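Local coordinates for protein putative arsenate reductase (Streptococcus mutans UA159, PDB 3FZ4) that is a putative ArsC-family arsenate reductase, a thioredoxin-like protein that probably acts as a thiol-dependent oxidoreductase, at residues Thr6-Pro11 with Arg97-Lys102; Ala21-Leu26 with Thr113-Leu118; Glu55-Phe60 with Asp74-Leu79. The protein carries 1 engineered substitution. All blocks are in the same frame, centred on the assembly; numbering follows the deposited sequence. Where two conformers were deposited one is given.

How the contacts relate
Contacts 1 and 2 both belong to the thioredoxin-like part of the chain, and contact 3 to its helical part. Strand 5-9 of contact 1 leads into helix 14-26, at whose start C13 and C16 form a disulfide and which carries contact 2. The centres of contacts 1 and 2 lie about 13 Å apart and the two touch, F7 CE1 being 3.4 Å from Y115 OH and L100 CD2 3.7 Å from L118 CD1. A sodium ion sits at this junction, held by Y115 of contact 2 with Q108 and G110. Residues 55-60 and 74-79 fall in the long connection between the two strands of contact 1; contact 3 is centred about 20 Å from contact 1 and 28 Å from contact 2.

Contact 1 of 3, residues Thr6-Pro11 with Arg97-Lys102; sequences TFYEYP and RPLLVK
T6 and V101 open a short antiparallel ladder, a hydrogen-bonded pair in which each residue both gives and accepts. The bond from T6 N to V101 O is 2.8 Å long and nearly straight, 169° at the hydrogen, and the reverse one, V101 N to T6 O, is 2.9 Å. T6 O also receives a CA-H...O contact from L100, so a second, weaker donor adds to the amide bond.

F7 pairs with L100 without hydrogen bonds between them, its own amide and carbonyl serving strand 30-34 on the other flank. The phenyl CG stands anti to the backbone N (chi1 176°), and the ring runs side by side with P98, pointing the same way; its CE1 meets P98 CB at 3.6 Å. A19, K20 and L23 of helix 14-26 also pack on this ring.

Strand 5-9 is an inner strand of the mixed sheet, parallel to 30-34 and antiparallel to 99-102, as in the thioredoxin fold. The cis peptide bond before P98, just ahead of strand 99-102 and beside the CxxC helix, recalls the cis-proline of that superfamily.

Y8 turns its side chain to the same face as T6. Y8 N reaches L99 O at 2.9 Å, and L99 N returns a longer bond to Y8 O, 3.2 Å. The CB atoms of Y8 and L99 touch, and V101 CG2 lies at the edge of the tyrosine ring, 4.1 Å from Y8 CE2.

Beyond the ladder, Y10 crosses R97: Y10 CB lies 3.6 Å from R97 CD, and Y10 CD2 sits over the centre of one guanidinium face, the tyrosine ring and guanidinium planes 44° apart. The Y10 hydroxyl is hydrogen-bonded to K36, whereas R97 NH1 makes a weak bond to K12 O and its side chain touches C13.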
loop_
_atom_site.group_PDB
_atom_site.type_symbol
_atom_site.label_atom_id
_atom_site.label_comp_id
_atom_site.label_asym_id
_atom_site.label_seq_id
_atom_site.Cartn_x
_atom_site.Cartn_y
_atom_site.Cartn_z
ATOM N N THR A 6 3.243 -7.621 -7.232
ATOM C CA THR A 6 1.926 -6.986 -7.313
ATOM C C THR A 6 2.109 -5.486 -6.998
ATOM O O THR A 6 2.797 -5.135 -6.025
ATOM C CB THR A 6 0.935 -7.635 -6.345
ATOM O OG1 THR A 6 0.919 -9.039 -6.631
ATOM C CG2 THR A 6 -0.412 -7.071 -6.507
ATOM N N PHE A 7 1.558 -4.643 -7.861
ATOM C CA PHE A 7 1.709 -3.190 -7.781
ATOM C C PHE A 7 0.323 -2.583 -7.586
ATOM O O PHE A 7 -0.512 -2.658 -8.484
ATOM C CB PHE A 7 2.368 -2.692 -9.076
ATOM C CG PHE A 7 2.503 -1.206 -9.168
ATOM C CD1 PHE A 7 3.358 -0.500 -8.298
ATOM C CD2 PHE A 7 1.775 -0.507 -10.143
ATOM C CE1 PHE A 7 3.487 0.896 -8.436
ATOM C CE2 PHE A 7 1.913 0.884 -10.283
ATOM C CZ PHE A 7 2.737 1.589 -9.411
ATOM N N TYR A 8 0.079 -2.037 -6.400
ATOM C CA TYR A 8 -1.211 -1.412 -6.112
ATOM C C TYR A 8 -1.138 0.077 -6.405
ATOM O O TYR A 8 -0.238 0.772 -5.917
ATOM C CB TYR A 8 -1.593 -1.617 -4.662
ATOM C CG TYR A 8 -2.063 -2.993 -4.354
ATOM C CD1 TYR A 8 -3.401 -3.305 -4.506
ATOM C CD2 TYR A 8 -1.195 -3.978 -3.883
ATOM C CE1 TYR A 8 -3.872 -4.581 -4.257
ATOM C CE2 TYR A 8 -1.675 -5.268 -3.583
ATOM C CZ TYR A 8 -3.022 -5.544 -3.791
ATOM O OH TYR A 8 -3.524 -6.814 -3.530
ATOM N N GLU A 9 -2.082 0.575 -7.196
ATOM C CA GLU A 9 -2.016 1.945 -7.721
ATOM C C GLU A 9 -3.421 2.515 -7.828
ATOM O O GLU A 9 -4.401 1.841 -7.540
ATOM C CB GLU A 9 -1.326 1.962 -9.096
ATOM C CG GLU A 9 -2.042 1.094 -10.131
ATOM C CD GLU A 9 -1.624 1.404 -11.542
ATOM O OE1 GLU A 9 -1.080 2.493 -11.757
ATOM O OE2 GLU A 9 -1.833 0.560 -12.408
ATOM N N TYR A 10 -3.512 3.757 -8.273
ATOM C CA TYR A 10 -4.785 4.449 -8.476
ATOM C C TYR A 10 -4.576 5.465 -9.608
ATOM O O TYR A 10 -3.490 6.003 -9.720
ATOM C CB TYR A 10 -5.157 5.126 -7.150
ATOM C CG TYR A 10 -6.524 5.743 -7.162
ATOM C CD1 TYR A 10 -7.679 4.958 -7.279
ATOM C CD2 TYR A 10 -6.672 7.120 -7.019
ATOM C CE1 TYR A 10 -8.968 5.557 -7.312
ATOM C CE2 TYR A 10 -7.938 7.716 -7.018
ATOM C CZ TYR A 10 -9.069 6.932 -7.164
ATOM O OH TYR A 10 -10.310 7.535 -7.178
ATOM N N PRO A 11 -5.614 5.742 -10.435
ATOM C CA PRO A 11 -5.386 6.668 -11.570
ATOM C C PRO A 11 -4.956 8.067 -11.162
ATOM O O PRO A 11 -4.062 8.632 -11.819
ATOM C CB PRO A 11 -6.759 6.709 -12.264
ATOM C CG PRO A 11 -7.318 5.334 -11.973
ATOM C CD PRO A 11 -6.969 5.149 -10.510
ATOM N N ARG A 97 -0.421 4.593 -1.008
ATOM C CA ARG A 97 -0.164 4.052 -2.357
ATOM C C ARG A 97 1.006 4.830 -2.957
ATOM O O ARG A 97 1.270 5.961 -2.524
ATOM C CB ARG A 97 -1.402 4.157 -3.263
ATOM C CG ARG A 97 -1.949 5.568 -3.315
ATOM C CD ARG A 97 -3.082 5.679 -4.274
ATOM N NE ARG A 97 -3.449 7.068 -4.506
ATOM C CZ ARG A 97 -4.502 7.669 -3.965
ATOM N NH1 ARG A 97 -4.745 8.934 -4.280
ATOM N NH2 ARG A 97 -5.317 7.006 -3.156
ATOM N N PRO A 98 1.735 4.240 -3.896
ATOM C CA PRO A 98 1.620 2.839 -4.312
ATOM C C PRO A 98 2.103 1.847 -3.267
ATOM O O PRO A 98 2.774 2.218 -2.287
ATOM C CB PRO A 98 2.516 2.764 -5.541
ATOM C CG PRO A 98 3.554 3.847 -5.303
ATOM C CD PRO A 98 2.822 4.954 -4.584
ATOM N N LEU A 99 1.773 0.574 -3.481
ATOM C CA LEU A 99 2.373 -0.518 -2.719
ATOM C C LEU A 99 2.990 -1.479 -3.703
ATOM O O LEU A 99 2.432 -1.728 -4.777
ATOM C CB LEU A 99 1.334 -1.320 -1.956
ATOM C CG LEU A 99 0.417 -0.575 -1.013
ATOM C CD1 LEU A 99 -0.668 -1.537 -0.497
ATOM C CD2 LEU A 99 1.205 0.032 0.147
ATOM N N LEU A 100 4.174 -1.972 -3.356
ATOM C CA LEU A 100 4.819 -3.043 -4.100
ATOM C C LEU A 100 4.942 -4.256 -3.202
ATOM O O LEU A 100 5.416 -4.152 -2.075
ATOM C CB LEU A 100 6.173 -2.577 -4.642
ATOM C CG LEU A 100 6.813 -3.502 -5.677
ATOM C CD1 LEU A 100 6.026 -3.480 -6.965
ATOM C CD2 LEU A 100 8.263 -3.118 -5.920
ATOM N N VAL A 101 4.445 -5.382 -3.699
ATOM C CA VAL A 101 4.278 -6.613 -2.935
ATOM C C VAL A 101 4.950 -7.721 -3.718
ATOM O O VAL A 101 4.783 -7.806 -4.924
ATOM C CB VAL A 101 2.785 -6.884 -2.711
ATOM C CG1 VAL A 101 2.555 -8.173 -1.921
ATOM C CG2 VAL A 101 2.120 -5.704 -2.008
ATOM N N LYS A 102 5.709 -8.573 -3.029
ATOM C CA LYS A 102 6.399 -9.689 -3.689
ATOM C C LYS A 102 5.972 -10.975 -3.019
ATOM O O LYS A 102 6.199 -11.167 -1.829
ATOM C CB LYS A 102 7.926 -9.553 -3.638
ATOM C CG LYS A 102 8.658 -10.542 -4.554
ATOM C CD LYS A 102 10.160 -10.255 -4.597
ATOM C CE LYS A 102 10.811 -10.474 -3.215
ATOM N NZ LYS A 102 12.311 -10.458 -3.248
#

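Contact 2 of 3, residues Ala21-Leu26 with Thr113-Leu118; sequences AELDDL and TAYEDL. With NA (sodium ion), chain B.
E22 reaches from helix 14-26 to the start of the 3-10 segment 115-118, where its carboxylate accepts two successive backbone N-H groups. Y115 N meets OE1 of E22 on the syn side at 2.8 Å, whereas E116 N comes to OE2 of E22 from above the carboxylate plane, at 2.9 Å. CG of E22 stands anti to the backbone N (chi1 -172°), and the extended chain beyond it gives the carboxylate its reach. OE1 is also hydrogen-bonded to the hydroxyl of Y111, giving it two partners. E116 OE1 is 4.7 Å from E22 OE2; this neighbouring acid may raise the pKa of E22 slightly, while the two amides and Y111 would favour its charged form.

One residue on, L23 CD2 packs obliquely against the Y115 ring, 3.6 Å from CD2 of Y115.

The hydroxyl oxygen of Y115 is a ligand of the sodium ion, at 2.7 Å, the ion lying in the ring plane at the edge, with Q108 and G110 contributing their carbonyl oxygens. The contact thereby ties helix 14-26, which begins at the CxxC, to the turn after strand 105-109 of a thioredoxin-like domain, next to the sodium site of Y115, Q108 and G110.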
loop_
_atom_site.group_PDB
_atom_site.type_symbol
_atom_site.label_atom_id
_atom_site.label_comp_id
_atom_site.label_asym_id
_atom_site.label_seq_id
_atom_site.Cartn_x
_atom_site.Cartn_y
_atom_site.Cartn_z
ATOM N N ALA A 21 6.203 3.801 -14.184
ATOM C CA ALA A 21 7.160 4.080 -15.253
ATOM C C ALA A 21 8.489 3.393 -14.953
ATOM O O ALA A 21 9.151 2.908 -15.874
ATOM C CB ALA A 21 7.360 5.592 -15.476
ATOM N N GLU A 22 8.945 3.416 -13.682
ATOM C CA GLU A 22 10.195 2.732 -13.358
ATOM C C GLU A 22 10.083 1.223 -13.545
ATOM O O GLU A 22 11.010 0.601 -14.098
ATOM C CB GLU A 22 10.663 3.071 -11.952
ATOM C CG GLU A 22 12.046 2.517 -11.710
ATOM C CD GLU A 22 12.511 2.567 -10.270
ATOM O OE1 GLU A 22 11.707 2.934 -9.389
ATOM O OE2 GLU A 22 13.687 2.169 -10.052
ATOM N N LEU A 23 8.976 0.624 -13.093
ATOM C CA LEU A 23 8.787 -0.818 -13.341
ATOM C C LEU A 23 8.867 -1.146 -14.825
ATOM O O LEU A 23 9.470 -2.144 -15.210
ATOM C CB LEU A 23 7.465 -1.290 -12.777
ATOM C CG LEU A 23 7.348 -1.309 -11.270
ATOM C CD1 LEU A 23 5.901 -1.575 -10.826
ATOM C CD2 LEU A 23 8.313 -2.309 -10.671
ATOM N N ASP A 24 8.258 -0.289 -15.647
ATOM C CA ASP A 24 8.306 -0.521 -17.099
ATOM C C ASP A 24 9.742 -0.390 -17.638
ATOM O O ASP A 24 10.178 -1.191 -18.455
ATOM C CB ASP A 24 7.349 0.414 -17.811
ATOM C CG ASP A 24 5.887 0.114 -17.486
ATOM O OD1 ASP A 24 5.556 -1.049 -17.118
ATOM O OD2 ASP A 24 5.030 1.021 -17.646
ATOM N N ASP A 25 10.483 0.619 -17.158
ATOM C CA ASP A 25 11.858 0.836 -17.602
ATOM C C ASP A 25 12.751 -0.345 -17.198
ATOM O O ASP A 25 13.653 -0.741 -17.947
ATOM C CB ASP A 25 12.367 2.162 -17.019
ATOM C CG ASP A 25 13.698 2.560 -17.554
ATOM O OD1 ASP A 25 13.864 2.482 -18.773
ATOM O OD2 ASP A 25 14.566 2.963 -16.747
ATOM N N LEU A 26 12.489 -0.933 -16.031
ATOM C CA LEU A 26 13.262 -2.057 -15.533
ATOM C C LEU A 26 12.863 -3.352 -16.231
ATOM O O LEU A 26 13.599 -4.316 -16.176
ATOM C CB LEU A 26 13.061 -2.219 -14.013
ATOM C CG LEU A 26 13.712 -1.157 -13.117
ATOM C CD1 LEU A 26 13.014 -1.051 -11.765
ATOM C CD2 LEU A 26 15.190 -1.499 -12.934
ATOM N N THR A 113 11.930 6.204 -2.579
ATOM C CA THR A 113 13.198 5.716 -3.103
ATOM C C THR A 113 12.879 4.878 -4.343
ATOM O O THR A 113 11.799 4.301 -4.450
ATOM C CB THR A 113 13.969 4.850 -2.075
ATOM O OG1 THR A 113 13.096 3.814 -1.622
ATOM C CG2 THR A 113 14.416 5.679 -0.876
ATOM N N ALA A 114 13.817 4.791 -5.273
ATOM C CA ALA A 114 13.631 4.043 -6.537
ATOM C C ALA A 114 13.507 2.544 -6.271
ATOM O O ALA A 114 14.235 1.982 -5.436
ATOM C CB ALA A 114 14.826 4.311 -7.432
ATOM N N TYR A 115 12.618 1.880 -7.012
ATOM C CA TYR A 115 12.437 0.446 -6.867
ATOM C C TYR A 115 13.709 -0.329 -7.198
ATOM O O TYR A 115 13.916 -1.434 -6.682
ATOM C CB TYR A 115 11.312 -0.034 -7.773
ATOM C CG TYR A 115 9.916 0.297 -7.314
ATOM C CD1 TYR A 115 9.618 0.533 -5.962
ATOM C CD2 TYR A 115 8.886 0.336 -8.249
ATOM C CE1 TYR A 115 8.318 0.786 -5.569
ATOM C CE2 TYR A 115 7.587 0.530 -7.840
ATOM C CZ TYR A 115 7.306 0.758 -6.507
ATOM O OH TYR A 115 5.989 0.959 -6.161
ATOM N N GLU A 116 14.523 0.192 -8.094
ATOM C CA GLU A 116 15.700 -0.560 -8.493
ATOM C C GLU A 116 16.586 -0.905 -7.307
ATOM O O GLU A 116 17.237 -1.972 -7.334
ATOM C CB GLU A 116 16.511 0.218 -9.538
ATOM C CG GLU A 116 17.666 -0.599 -10.092
ATOM C CD GLU A 116 18.406 0.041 -11.248
ATOM O OE1 GLU A 116 17.873 0.990 -11.868
ATOM O OE2 GLU A 116 19.543 -0.430 -11.487
ATOM N N ASP A 117 16.575 -0.028 -6.294
ATOM C CA ASP A 117 17.347 -0.232 -5.042
ATOM C C ASP A 117 16.963 -1.563 -4.346
ATOM O O ASP A 117 17.793 -2.142 -3.633
ATOM C CB ASP A 117 17.185 0.929 -4.036
ATOM C CG ASP A 117 17.628 2.302 -4.574
ATOM O OD1 ASP A 117 18.187 2.428 -5.681
ATOM O OD2 ASP A 117 17.382 3.286 -3.833
ATOM N N LEU A 118 15.748 -2.071 -4.564
ATOM C CA LEU A 118 15.304 -3.325 -3.929
ATOM C C LEU A 118 16.123 -4.532 -4.399
ATOM O O LEU A 118 16.270 -5.523 -3.675
ATOM C CB LEU A 118 13.825 -3.547 -4.201
ATOM C CG LEU A 118 12.906 -2.493 -3.566
ATOM C CD1 LEU A 118 11.557 -2.606 -4.209
ATOM C CD2 LEU A 118 12.791 -2.566 -2.045
HETATM NA NA NA B . 5.636 1.154 -3.500
#

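Contact 3 of 3, residues Glu55-Phe60 with Asp74-Leu79; sequences ELKKFF and DKLHQL
L76 and K57 come nearest across the contact, CA to CA 7.4 Å; residues 56-59 form a 3-10 turn, whereas 74-79 run from a weakly bonded helix into less regular turns, and no hydrogen bond joins the two.

L76 is the central side chain, its two methyls serving different neighbours. CD1 lies over one face of the F60 ring, 3.8 Å from the centroid and 17° off the ring normal, a CH-pi contact displaced toward the rim on the CE1 and CZ side. F60 is placed for this with its CG anti to the carbonyl carbon (chi1 -76°), and the two side chains run antiparallel past one another. CD2 of L76 instead meets the aliphatic start of K57, 3.8 Å from its CG, and the rest of the lysine extends away from L76.

L56 adds its CD2, which lies 3.9 Å from the carbonyl O of L76, and L79 CD1 approaches F60 CZ obliquely at 4.4 Å. The side chain of Y67, from helix 65-69, touches K57, F60 and L76 alike, while L56, F60 and L79 pack on helix 81-90. This is apolar packing between two turns of the helical part of the ArsC fold, the insertion that separates strand 30-34 from strand 99-102 of its thioredoxin-like sheet.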
loop_
_atom_site.group_PDB
_atom_site.type_symbol
_atom_site.label_atom_id
_atom_site.label_comp_id
_atom_site.label_asym_id
_atom_site.label_seq_id
_atom_site.Cartn_x
_atom_site.Cartn_y
_atom_site.Cartn_z
ATOM N N GLU A 55 5.787 0.853 11.122
ATOM C CA GLU A 55 4.785 1.419 12.025
ATOM C C GLU A 55 3.423 1.537 11.320
ATOM O O GLU A 55 3.344 1.742 10.095
ATOM C CB GLU A 55 5.242 2.772 12.593
ATOM C CG GLU A 55 5.048 3.994 11.699
ATOM C CD GLU A 55 5.582 5.297 12.328
ATOM O OE1 GLU A 55 4.776 6.180 12.706
ATOM O OE2 GLU A 55 6.815 5.437 12.456
ATOM N N LEU A 56 2.353 1.422 12.091
ATOM C CA LEU A 56 0.999 1.386 11.571
ATOM C C LEU A 56 0.673 2.553 10.659
ATOM O O LEU A 56 0.066 2.377 9.604
ATOM C CB LEU A 56 -0.014 1.321 12.731
ATOM C CG LEU A 56 -1.496 1.284 12.363
ATOM C CD1 LEU A 56 -1.784 0.062 11.486
ATOM C CD2 LEU A 56 -2.364 1.238 13.636
ATOM N N LYS A 57 1.087 3.756 11.041
ATOM C CA LYS A 57 0.713 4.929 10.287
ATOM C C LYS A 57 1.290 4.918 8.861
ATOM O O LYS A 57 0.735 5.537 7.956
ATOM C CB LYS A 57 1.177 6.153 11.060
ATOM C CG LYS A 57 0.629 7.413 10.517
ATOM C CD LYS A 57 1.306 8.608 11.159
ATOM C CE LYS A 57 0.597 9.873 10.775
ATOM N NZ LYS A 57 1.431 11.072 11.056
ATOM N N LYS A 58 2.391 4.183 8.666
ATOM C CA LYS A 58 3.014 4.094 7.351
ATOM C C LYS A 58 2.112 3.430 6.302
ATOM O O LYS A 58 2.326 3.585 5.101
ATOM C CB LYS A 58 4.359 3.380 7.408
ATOM C CG LYS A 58 5.427 4.250 8.028
ATOM C CD LYS A 58 6.754 3.532 8.185
ATOM C CE LYS A 58 7.910 4.536 8.323
ATOM N NZ LYS A 58 7.496 5.866 8.902
ATOM N N PHE A 59 1.119 2.668 6.757
ATOM C CA PHE A 59 0.192 2.031 5.852
ATOM C C PHE A 59 -1.003 2.872 5.459
ATOM O O PHE A 59 -1.781 2.450 4.604
ATOM C CB PHE A 59 -0.309 0.723 6.477
ATOM C CG PHE A 59 0.761 -0.348 6.539
ATOM C CD1 PHE A 59 0.898 -1.277 5.505
ATOM C CD2 PHE A 59 1.629 -0.411 7.643
ATOM C CE1 PHE A 59 1.885 -2.239 5.555
ATOM C CE2 PHE A 59 2.611 -1.381 7.698
ATOM C CZ PHE A 59 2.737 -2.290 6.666
ATOM N N PHE A 60 -1.175 4.032 6.085
ATOM C CA PHE A 60 -2.320 4.867 5.813
ATOM C C PHE A 60 -2.029 6.028 4.895
ATOM O O PHE A 60 -0.936 6.630 4.914
ATOM C CB PHE A 60 -2.878 5.449 7.112
ATOM C CG PHE A 60 -3.657 4.443 7.922
ATOM C CD1 PHE A 60 -2.985 3.516 8.741
ATOM C CD2 PHE A 60 -5.050 4.406 7.843
ATOM C CE1 PHE A 60 -3.710 2.559 9.475
ATOM C CE2 PHE A 60 -5.780 3.457 8.568
ATOM C CZ PHE A 60 -5.109 2.547 9.393
ATOM N N ASP A 74 -6.471 11.080 15.511
ATOM C CA ASP A 74 -6.809 10.907 16.938
ATOM C C ASP A 74 -6.977 9.452 17.327
ATOM O O ASP A 74 -6.818 9.099 18.494
ATOM C CB ASP A 74 -8.149 11.580 17.283
ATOM C CG ASP A 74 -8.157 13.093 17.044
ATOM O OD1 ASP A 74 -9.275 13.656 17.012
ATOM O OD2 ASP A 74 -7.087 13.718 16.871
ATOM N N LYS A 75 -7.333 8.624 16.349
ATOM C CA LYS A 75 -7.875 7.307 16.630
ATOM C C LYS A 75 -6.857 6.206 16.433
ATOM O O LYS A 75 -7.002 5.117 17.004
ATOM C CB LYS A 75 -9.107 7.020 15.753
ATOM C CG LYS A 75 -10.351 7.803 16.147
ATOM C CD LYS A 75 -11.351 7.819 15.017
ATOM C CE LYS A 75 -12.681 8.437 15.441
ATOM N NZ LYS A 75 -12.639 9.923 15.410
ATOM N N LEU A 76 -5.831 6.468 15.618
ATOM C CA LEU A 76 -4.878 5.445 15.176
ATOM C C LEU A 76 -4.177 4.746 16.331
ATOM O O LEU A 76 -4.088 3.522 16.344
ATOM C CB LEU A 76 -3.839 6.056 14.236
ATOM C CG LEU A 76 -3.469 5.300 12.970
ATOM C CD1 LEU A 76 -4.701 4.970 12.145
ATOM C CD2 LEU A 76 -2.509 6.153 12.182
ATOM N N HIS A 77 -3.736 5.506 17.334
ATOM C CA HIS A 77 -3.044 4.904 18.476
ATOM C C HIS A 77 -3.952 3.968 19.300
ATOM O O HIS A 77 -3.457 3.187 20.093
ATOM C CB HIS A 77 -2.403 5.972 19.375
ATOM C CG HIS A 77 -3.362 6.631 20.316
ATOM N ND1 HIS A 77 -4.221 7.630 19.917
ATOM C CD2 HIS A 77 -3.605 6.430 21.633
ATOM C CE1 HIS A 77 -4.954 8.021 20.947
ATOM N NE2 HIS A 77 -4.596 7.311 22.001
ATOM N N GLN A 78 -5.264 4.040 19.092
ATOM C CA GLN A 78 -6.185 3.178 19.822
ATOM C C GLN A 78 -6.507 1.878 19.098
ATOM O O GLN A 78 -7.070 0.975 19.701
ATOM C CB GLN A 78 -7.470 3.934 20.177
ATOM C CG GLN A 78 -7.202 5.208 20.986
ATOM C CD GLN A 78 -8.445 6.026 21.204
ATOM O OE1 GLN A 78 -8.937 6.703 20.287
ATOM N NE2 GLN A 78 -8.975 5.971 22.426
ATOM N N LEU A 79 -6.151 1.779 17.816
ATOM C CA LEU A 79 -6.593 0.648 16.999
ATOM C C LEU A 79 -5.740 -0.558 17.257
ATOM O O LEU A 79 -4.535 -0.447 17.274
ATOM C CB LEU A 79 -6.483 0.967 15.505
ATOM C CG LEU A 79 -7.318 2.083 14.898
ATOM C CD1 LEU A 79 -6.868 2.313 13.454
ATOM C CD2 LEU A 79 -8.790 1.787 14.957
#